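Local coordinates for sortase (Actinomyces oris, PDB 5UTT), which is a sortase, probably of class E, that is likely to act as a cysteine transpeptidase joining surface proteins to the Gram-positive cell wall, this chain holding its sortase domain, at residues Glu21-Val33 with Asn44-Leu56. Sequence-based numbering, arbitrary orientation.
Sequences EQVGYGETIGMLV and NMPIMEGTGSDVL
The hydroxyl of Tyr25 donates to the carboxylate of Asp54, with OH 2.8 Å from OD1 on its syn lone pair, and takes a weak bond from Gly52 N, at the N-cap of helix 53-56. CG of Tyr25 stands anti to its backbone N (chi1 -172°), which carries the ring over the Gly50-Gly52 loop that follows strand 45-49. Glu49 O lies over the centre of one ring face, Tyr25 CE2 comes within 3.4 Å of Gly50 CA, and the Asp54 carboxylate meets the ring edge. The same Glu49 O accepts from Gly26 N (2.9 Å) in the type II turn Gly24-Glu27.

Glu49 CB and CG pack against Gly24 O and Val23 O, and a bend at chi2 (73°) then turns the carboxylate. Its buried OE1 is hydrogen-bonded to His63 ND1 and accepts from a water that in turn accepts from Val23 N; two partners thus hold OE1 where loop 21-27 meets the end of strand 45-49.

Along the strands, Ile47 O receives Ile29 N in a nearly straight bond of 2.7 Å and Gly30 N in a weak one, while Ile47 N returns a bond to Gly30 O. Ile47 CD1 packs on Leu32 CB at 4.0 Å, on the face covered by Phe76 and Ile78; Met31 CE reaches Asn44 O on the other. Ile29 and Gly30, both facing Ile47, form a classic beta bulge in the antiparallel hairpin of strands 28-33 and 45-49, which belongs to the sortase beta-barrel.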
ATOM      1  N   GLU A  21       2.250  -6.967  14.169  1.00 19.61           N
ATOM      2  CA  GLU A  21       1.457  -8.132  14.574  1.00 20.97           C
ATOM      3  C   GLU A  21       0.123  -8.097  13.837  1.00 20.36           C
ATOM      4  O   GLU A  21      -0.427  -7.030  13.638  1.00 19.33           O
ATOM      5  CB  GLU A  21       1.187  -8.082  16.080  1.00 24.32           C
ATOM      6  CG  GLU A  21       2.467  -8.166  16.907  1.00 27.23           C
ATOM      7  CD  GLU A  21       2.235  -8.334  18.396  1.00 30.21           C
ATOM      8  OE1 GLU A  21       1.117  -8.010  18.892  1.00 34.39           O
ATOM      9  OE2 GLU A  21       3.193  -8.796  19.071  1.00 32.50           O
ATOM     10  N   GLN A  22      -0.369  -9.258  13.423  1.00 19.77           N
ATOM     11  CA  GLN A  22      -1.695  -9.365  12.809  1.00 20.60           C
ATOM     12  C   GLN A  22      -2.774  -8.861  13.752  1.00 19.24           C
ATOM     13  O   GLN A  22      -2.747  -9.129  14.952  1.00 19.98           O
ATOM     14  CB  GLN A  22      -1.973 -10.818  12.413  1.00 22.14           C
ATOM     15  CG  GLN A  22      -3.324 -11.092  11.768  1.00 24.99           C
ATOM     16  CD  GLN A  22      -3.361 -12.479  11.152  1.00 27.02           C
ATOM     17  OE1 GLN A  22      -2.516 -13.316  11.464  1.00 31.70           O
ATOM     18  NE2 GLN A  22      -4.287 -12.708  10.229  1.00 27.37           N
ATOM     19  N   VAL A  23      -3.729  -8.137  13.201  1.00 18.77           N
ATOM     20  CA  VAL A  23      -4.857  -7.588  13.972  1.00 18.74           C
ATOM     21  C   VAL A  23      -6.164  -8.193  13.441  1.00 18.51           C
ATOM     22  O   VAL A  23      -6.192  -8.811  12.357  1.00 18.11           O
ATOM     23  CB  VAL A  23      -4.927  -6.028  13.901  1.00 18.22           C
ATOM     24  CG1 VAL A  23      -3.689  -5.393  14.493  1.00 18.53           C
ATOM     25  CG2 VAL A  23      -5.178  -5.529  12.469  1.00 17.65           C
ATOM     26  N   GLY A  24      -7.253  -7.989  14.193  1.00 19.26           N
ATOM     27  CA  GLY A  24      -8.565  -8.486  13.774  1.00 18.73           C
ATOM     28  C   GLY A  24      -9.199  -7.718  12.616  1.00 17.98           C
ATOM     29  O   GLY A  24      -8.865  -6.548  12.341  1.00 16.56           O
ATOM     30  N   TYR A  25     -10.154  -8.364  11.955  1.00 18.08           N
ATOM     31  CA  TYR A  25     -10.820  -7.773  10.792  1.00 17.85           C
ATOM     32  C   TYR A  25     -11.395  -6.399  11.113  1.00 17.79           C
ATOM     33  O   TYR A  25     -12.050  -6.207  12.141  1.00 20.40           O
ATOM     34  CB  TYR A  25     -11.923  -8.698  10.273  1.00 18.11           C
ATOM     35  CG  TYR A  25     -12.533  -8.241   8.971  1.00 17.88           C
ATOM     36  CD1 TYR A  25     -13.546  -7.290   8.942  1.00 18.07           C
ATOM     37  CD2 TYR A  25     -12.099  -8.746   7.778  1.00 17.52           C
ATOM     38  CE1 TYR A  25     -14.117  -6.869   7.755  1.00 18.36           C
ATOM     39  CE2 TYR A  25     -12.637  -8.332   6.586  1.00 18.25           C
ATOM     40  CZ  TYR A  25     -13.651  -7.386   6.578  1.00 18.10           C
ATOM     41  OH  TYR A  25     -14.179  -7.000   5.398  1.00 19.20           O
ATOM     42  N   GLY A  26     -11.096  -5.436  10.262  1.00 16.66           N
ATOM     43  CA  GLY A  26     -11.579  -4.086  10.394  1.00 16.34           C
ATOM     44  C   GLY A  26     -10.810  -3.193  11.353  1.00 16.69           C
ATOM     45  O   GLY A  26     -11.126  -2.025  11.439  1.00 17.35           O
ATOM     46  N   GLU A  27      -9.770  -3.709  12.014  1.00 16.19           N
ATOM     47  CA  GLU A  27      -8.958  -2.901  12.923  1.00 17.01           C
ATOM     48  C   GLU A  27      -7.899  -2.173  12.094  1.00 15.74           C
ATOM     49  O   GLU A  27      -7.498  -2.646  11.024  1.00 15.88           O
ATOM     50  CB  GLU A  27      -8.289  -3.772  13.964  1.00 19.59           C
ATOM     51  CG  GLU A  27      -9.319  -4.597  14.720  1.00 22.11           C
ATOM     52  CD  GLU A  27      -8.750  -5.424  15.851  1.00 25.85           C
ATOM     53  OE1 GLU A  27      -7.602  -5.928  15.764  1.00 29.79           O
ATOM     54  OE2 GLU A  27      -9.480  -5.572  16.855  1.00 32.19           O
ATOM     55  N   THR A  28      -7.467  -1.016  12.577  1.00 14.68           N
ATOM     56  CA  THR A  28      -6.562  -0.152  11.788  1.00 14.38           C
ATOM     57  C   THR A  28      -5.109  -0.594  11.997  1.00 14.41           C
ATOM     58  O   THR A  28      -4.696  -0.903  13.135  1.00 15.49           O
ATOM     59  CB  THR A  28      -6.749   1.315  12.143  1.00 14.57           C
ATOM     60  OG1 THR A  28      -8.135   1.676  11.913  1.00 15.40           O
ATOM     61  CG2 THR A  28      -5.859   2.238  11.317  1.00 14.73           C
ATOM     62  N   ILE A  29      -4.385  -0.635  10.899  1.00 13.80           N
ATOM     63  CA  ILE A  29      -2.944  -1.028  10.882  1.00 13.37           C
ATOM     64  C   ILE A  29      -2.085   0.236  10.825  1.00 13.44           C
ATOM     65  O   ILE A  29      -0.979   0.302  11.402  1.00 14.61           O
ATOM     66  CB  ILE A  29      -2.645  -1.892   9.650  1.00 13.52           C
ATOM     67  CG1 ILE A  29      -3.554  -3.126   9.602  1.00 13.72           C
ATOM     68  CG2 ILE A  29      -1.155  -2.281   9.642  1.00 13.40           C
ATOM     69  CD1 ILE A  29      -3.340  -4.040   8.410  1.00 13.63           C
ATOM     70  N   GLY A  30      -2.540   1.255  10.096  1.00 12.97           N
ATOM     71  CA  GLY A  30      -1.690   2.430   9.893  1.00 12.49           C
ATOM     72  C   GLY A  30      -2.345   3.382   8.924  1.00 12.74           C
ATOM     73  O   GLY A  30      -3.565   3.281   8.693  1.00 11.76           O
ATOM     74  N   MET A  31      -1.545   4.314   8.399  1.00 12.84           N
ATOM     75  CA  MET A  31      -1.993   5.227   7.325  1.00 13.30           C
ATOM     76  C   MET A  31      -1.110   5.144   6.107  1.00 12.60           C
ATOM     77  O   MET A  31       0.139   4.881   6.225  1.00 12.16           O
ATOM     78  CB  MET A  31      -2.068   6.677   7.803  1.00 14.60           C
ATOM     79  CG  MET A  31      -3.338   7.019   8.548  1.00 15.98           C
ATOM     80  SD  MET A  31      -3.189   8.694   9.206  1.00 18.27           S
ATOM     81  CE  MET A  31      -4.934   9.037   9.412  1.00 17.50           C
ATOM     82  N   LEU A  32      -1.738   5.236   4.939  1.00 11.57           N
ATOM     83  CA  LEU A  32      -1.002   5.255   3.701  1.00 11.31           C
ATOM     84  C   LEU A  32      -0.730   6.686   3.281  1.00 11.15           C
ATOM     85  O   LEU A  32      -1.648   7.485   3.155  1.00 10.83           O
ATOM     86  CB  LEU A  32      -1.772   4.557   2.586  1.00 11.37           C
ATOM     87  CG  LEU A  32      -1.126   4.403   1.214  1.00 11.56           C
ATOM     88  CD1 LEU A  32       0.106   3.491   1.263  1.00 11.75           C
ATOM     89  CD2 LEU A  32      -2.162   3.900   0.216  1.00 11.70           C
ATOM     90  N   VAL A  33       0.520   6.983   3.002  1.00 10.82           N
ATOM     91  CA  VAL A  33       0.898   8.310   2.470  1.00 11.05           C
ATOM     92  C   VAL A  33       1.666   8.088   1.160  1.00 11.17           C
ATOM     93  O   VAL A  33       2.675   7.375   1.114  1.00 11.02           O
ATOM     94  CB  VAL A  33       1.726   9.120   3.483  1.00 11.43           C
ATOM     95  CG1 VAL A  33       2.222  10.390   2.850  1.00 11.59           C
ATOM     96  CG2 VAL A  33       0.920   9.427   4.744  1.00 11.68           C
ATOM     97  N   ASN A  44      -4.035  10.664   3.541  1.00 14.25           N
ATOM     98  CA  ASN A  44      -3.847  10.139   4.875  1.00 14.99           C
ATOM     99  C   ASN A  44      -4.770   8.969   5.088  1.00 14.54           C
ATOM    100  O   ASN A  44      -5.456   8.858   6.092  1.00 15.67           O
ATOM    101  CB  ASN A  44      -4.004  11.228   5.948  1.00 15.94           C
ATOM    102  CG  ASN A  44      -5.398  11.794   6.032  1.00 16.67           C
ATOM    103  OD1 ASN A  44      -6.187  11.716   5.106  1.00 17.90           O
ATOM    104  ND2 ASN A  44      -5.723  12.336   7.197  1.00 17.84           N
ATOM    105  N   MET A  45      -4.721   8.077   4.105  1.00 13.61           N
ATOM    106  CA  MET A  45      -5.680   7.034   3.985  1.00 13.26           C
ATOM    107  C   MET A  45      -5.456   5.968   5.010  1.00 12.33           C
ATOM    108  O   MET A  45      -4.340   5.373   5.065  1.00 11.61           O
ATOM    109  CB  MET A  45      -5.581   6.473   2.564  1.00 13.46           C
ATOM    110  CG  MET A  45      -6.651   5.480   2.198  1.00 14.31           C
ATOM    111  SD  MET A  45      -6.583   5.097   0.439  1.00 15.65           S
ATOM    112  CE  MET A  45      -8.059   4.099   0.172  1.00 15.71           C
ATOM    113  N   PRO A  46      -6.447   5.673   5.841  1.00 11.63           N
ATOM    114  CA  PRO A  46      -6.241   4.577   6.826  1.00 11.71           C
ATOM    115  C   PRO A  46      -6.122   3.243   6.109  1.00 11.67           C
ATOM    116  O   PRO A  46      -6.735   3.048   5.054  1.00 11.13           O
ATOM    117  CB  PRO A  46      -7.518   4.597   7.687  1.00 12.23           C
ATOM    118  CG  PRO A  46      -8.241   5.812   7.254  1.00 12.35           C
ATOM    119  CD  PRO A  46      -7.827   6.182   5.899  1.00 12.12           C
ATOM    120  N   ILE A  47      -5.262   2.369   6.654  1.00 11.34           N
ATOM    121  CA  ILE A  47      -5.182   1.001   6.265  1.00 11.31           C
ATOM    122  C   ILE A  47      -5.768   0.105   7.340  1.00 11.74           C
ATOM    123  O   ILE A  47      -5.317   0.126   8.501  1.00 12.16           O
ATOM    124  CB  ILE A  47      -3.714   0.566   6.019  1.00 11.12           C
ATOM    125  CG1 ILE A  47      -3.029   1.505   5.004  1.00 11.13           C
ATOM    126  CG2 ILE A  47      -3.716  -0.857   5.489  1.00 10.78           C
ATOM    127  CD1 ILE A  47      -1.491   1.331   4.950  1.00 11.63           C
ATOM    128  N   MET A  48      -6.722  -0.720   6.947  1.00 11.98           N
ATOM    129  CA  MET A  48      -7.400  -1.642   7.890  1.00 12.35           C
ATOM    130  C   MET A  48      -7.297  -3.085   7.459  1.00 12.07           C
ATOM    131  O   MET A  48      -7.158  -3.364   6.266  1.00 11.82           O
ATOM    132  CB  MET A  48      -8.880  -1.230   8.092  1.00 13.58           C
ATOM    133  CG  MET A  48      -9.030   0.087   8.768  1.00 14.99           C
ATOM    134  SD  MET A  48     -10.749   0.615   8.610  1.00 18.10           S
ATOM    135  CE  MET A  48     -10.599   2.331   9.046  1.00 18.04           C
ATOM    136  N   GLU A  49      -7.378  -4.017   8.403  1.00 12.11           N
ATOM    137  CA  GLU A  49      -7.408  -5.431   8.072  1.00 12.64           C
ATOM    138  C   GLU A  49      -8.680  -5.800   7.319  1.00 12.43           C
ATOM    139  O   GLU A  49      -9.784  -5.432   7.730  1.00 12.95           O
ATOM    140  CB  GLU A  49      -7.225  -6.267   9.340  1.00 12.83           C
ATOM    141  CG  GLU A  49      -7.202  -7.772   9.136  1.00 13.55           C
ATOM    142  CD  GLU A  49      -5.925  -8.293   8.493  1.00 14.14           C
ATOM    143  OE1 GLU A  49      -5.027  -7.485   8.131  1.00 14.65           O
ATOM    144  OE2 GLU A  49      -5.856  -9.513   8.319  1.00 15.37           O
ATOM    145  N   GLY A  50      -8.549  -6.513   6.210  1.00 12.42           N
ATOM    146  CA  GLY A  50      -9.736  -7.004   5.471  1.00 12.49           C
ATOM    147  C   GLY A  50     -10.111  -6.182   4.274  1.00 12.40           C
ATOM    148  O   GLY A  50      -9.759  -4.975   4.175  1.00 12.27           O
ATOM    149  N   THR A  51     -10.795  -6.810   3.324  1.00 12.46           N
ATOM    150  CA  THR A  51     -11.026  -6.164   2.025  1.00 13.09           C
ATOM    151  C   THR A  51     -12.480  -6.122   1.651  1.00 13.61           C
ATOM    152  O   THR A  51     -12.789  -5.848   0.504  1.00 14.46           O
ATOM    153  CB  THR A  51     -10.308  -6.843   0.871  1.00 13.10           C
ATOM    154  OG1 THR A  51     -10.713  -8.232   0.778  1.00 13.34           O
ATOM    155  CG2 THR A  51      -8.779  -6.691   1.056  1.00 12.73           C
ATOM    156  N   GLY A  52     -13.339  -6.379   2.610  1.00 14.12           N
ATOM    157  CA  GLY A  52     -14.765  -6.164   2.400  1.00 14.84           C
ATOM    158  C   GLY A  52     -15.119  -4.713   2.152  1.00 16.00           C
ATOM    159  O   GLY A  52     -14.364  -3.786   2.487  1.00 15.75           O
ATOM    160  N   SER A  53     -16.330  -4.493   1.623  1.00 17.11           N
ATOM    161  CA  SER A  53     -16.842  -3.117   1.446  1.00 18.68           C
ATOM    162  C   SER A  53     -17.041  -2.360   2.759  1.00 18.35           C
ATOM    163  O   SER A  53     -16.990  -1.139   2.776  1.00 17.89           O
ATOM    164  CB  SER A  53     -18.140  -3.133   0.648  1.00 19.93           C
ATOM    165  OG  SER A  53     -17.852  -3.447  -0.713  1.00 22.32           O
ATOM    166  N   ASP A  54     -17.245  -3.071   3.849  1.00 18.34           N
ATOM    167  CA  ASP A  54     -17.303  -2.451   5.167  1.00 19.30           C
ATOM    168  C   ASP A  54     -16.013  -1.746   5.562  1.00 18.69           C
ATOM    169  O   ASP A  54     -16.025  -0.874   6.413  1.00 19.84           O
ATOM    170  CB  ASP A  54     -17.750  -3.441   6.265  1.00 20.42           C
ATOM    171  CG  ASP A  54     -16.885  -4.711   6.341  1.00 20.31           C
ATOM    172  OD1 ASP A  54     -15.972  -4.898   5.504  1.00 20.77           O
ATOM    173  OD2 ASP A  54     -17.175  -5.559   7.216  1.00 20.78           O
ATOM    174  N   VAL A  55     -14.897  -2.129   4.928  1.00 17.06           N
ATOM    175  CA  VAL A  55     -13.606  -1.461   5.101  1.00 16.44           C
ATOM    176  C   VAL A  55     -13.376  -0.423   3.986  1.00 15.47           C
ATOM    177  O   VAL A  55     -13.125   0.749   4.235  1.00 16.39           O
ATOM    178  CB  VAL A  55     -12.479  -2.521   5.100  1.00 15.99           C
ATOM    179  CG1 VAL A  55     -11.124  -1.845   5.089  1.00 15.80           C
ATOM    180  CG2 VAL A  55     -12.631  -3.496   6.281  1.00 16.46           C
ATOM    181  N   LEU A  56     -13.479  -0.847   2.730  1.00 15.01           N
ATOM    182  CA  LEU A  56     -13.120   0.002   1.619  1.00 14.90           C
ATOM    183  C   LEU A  56     -14.075   1.211   1.470  1.00 15.28           C
ATOM    184  O   LEU A  56     -13.661   2.253   0.967  1.00 15.85           O
ATOM    185  CB  LEU A  56     -13.113  -0.797   0.323  1.00 14.66           C
ATOM    186  CG  LEU A  56     -12.281  -2.082   0.280  1.00 14.83           C
ATOM    187  CD1 LEU A  56     -12.295  -2.737  -1.103  1.00 14.72           C
ATOM    188  CD2 LEU A  56     -10.903  -1.663   0.661  1.00 14.53           C
TER
HETATM  189  O   HOH W   1      -2.963  -7.389  10.161  1.00 20.14           O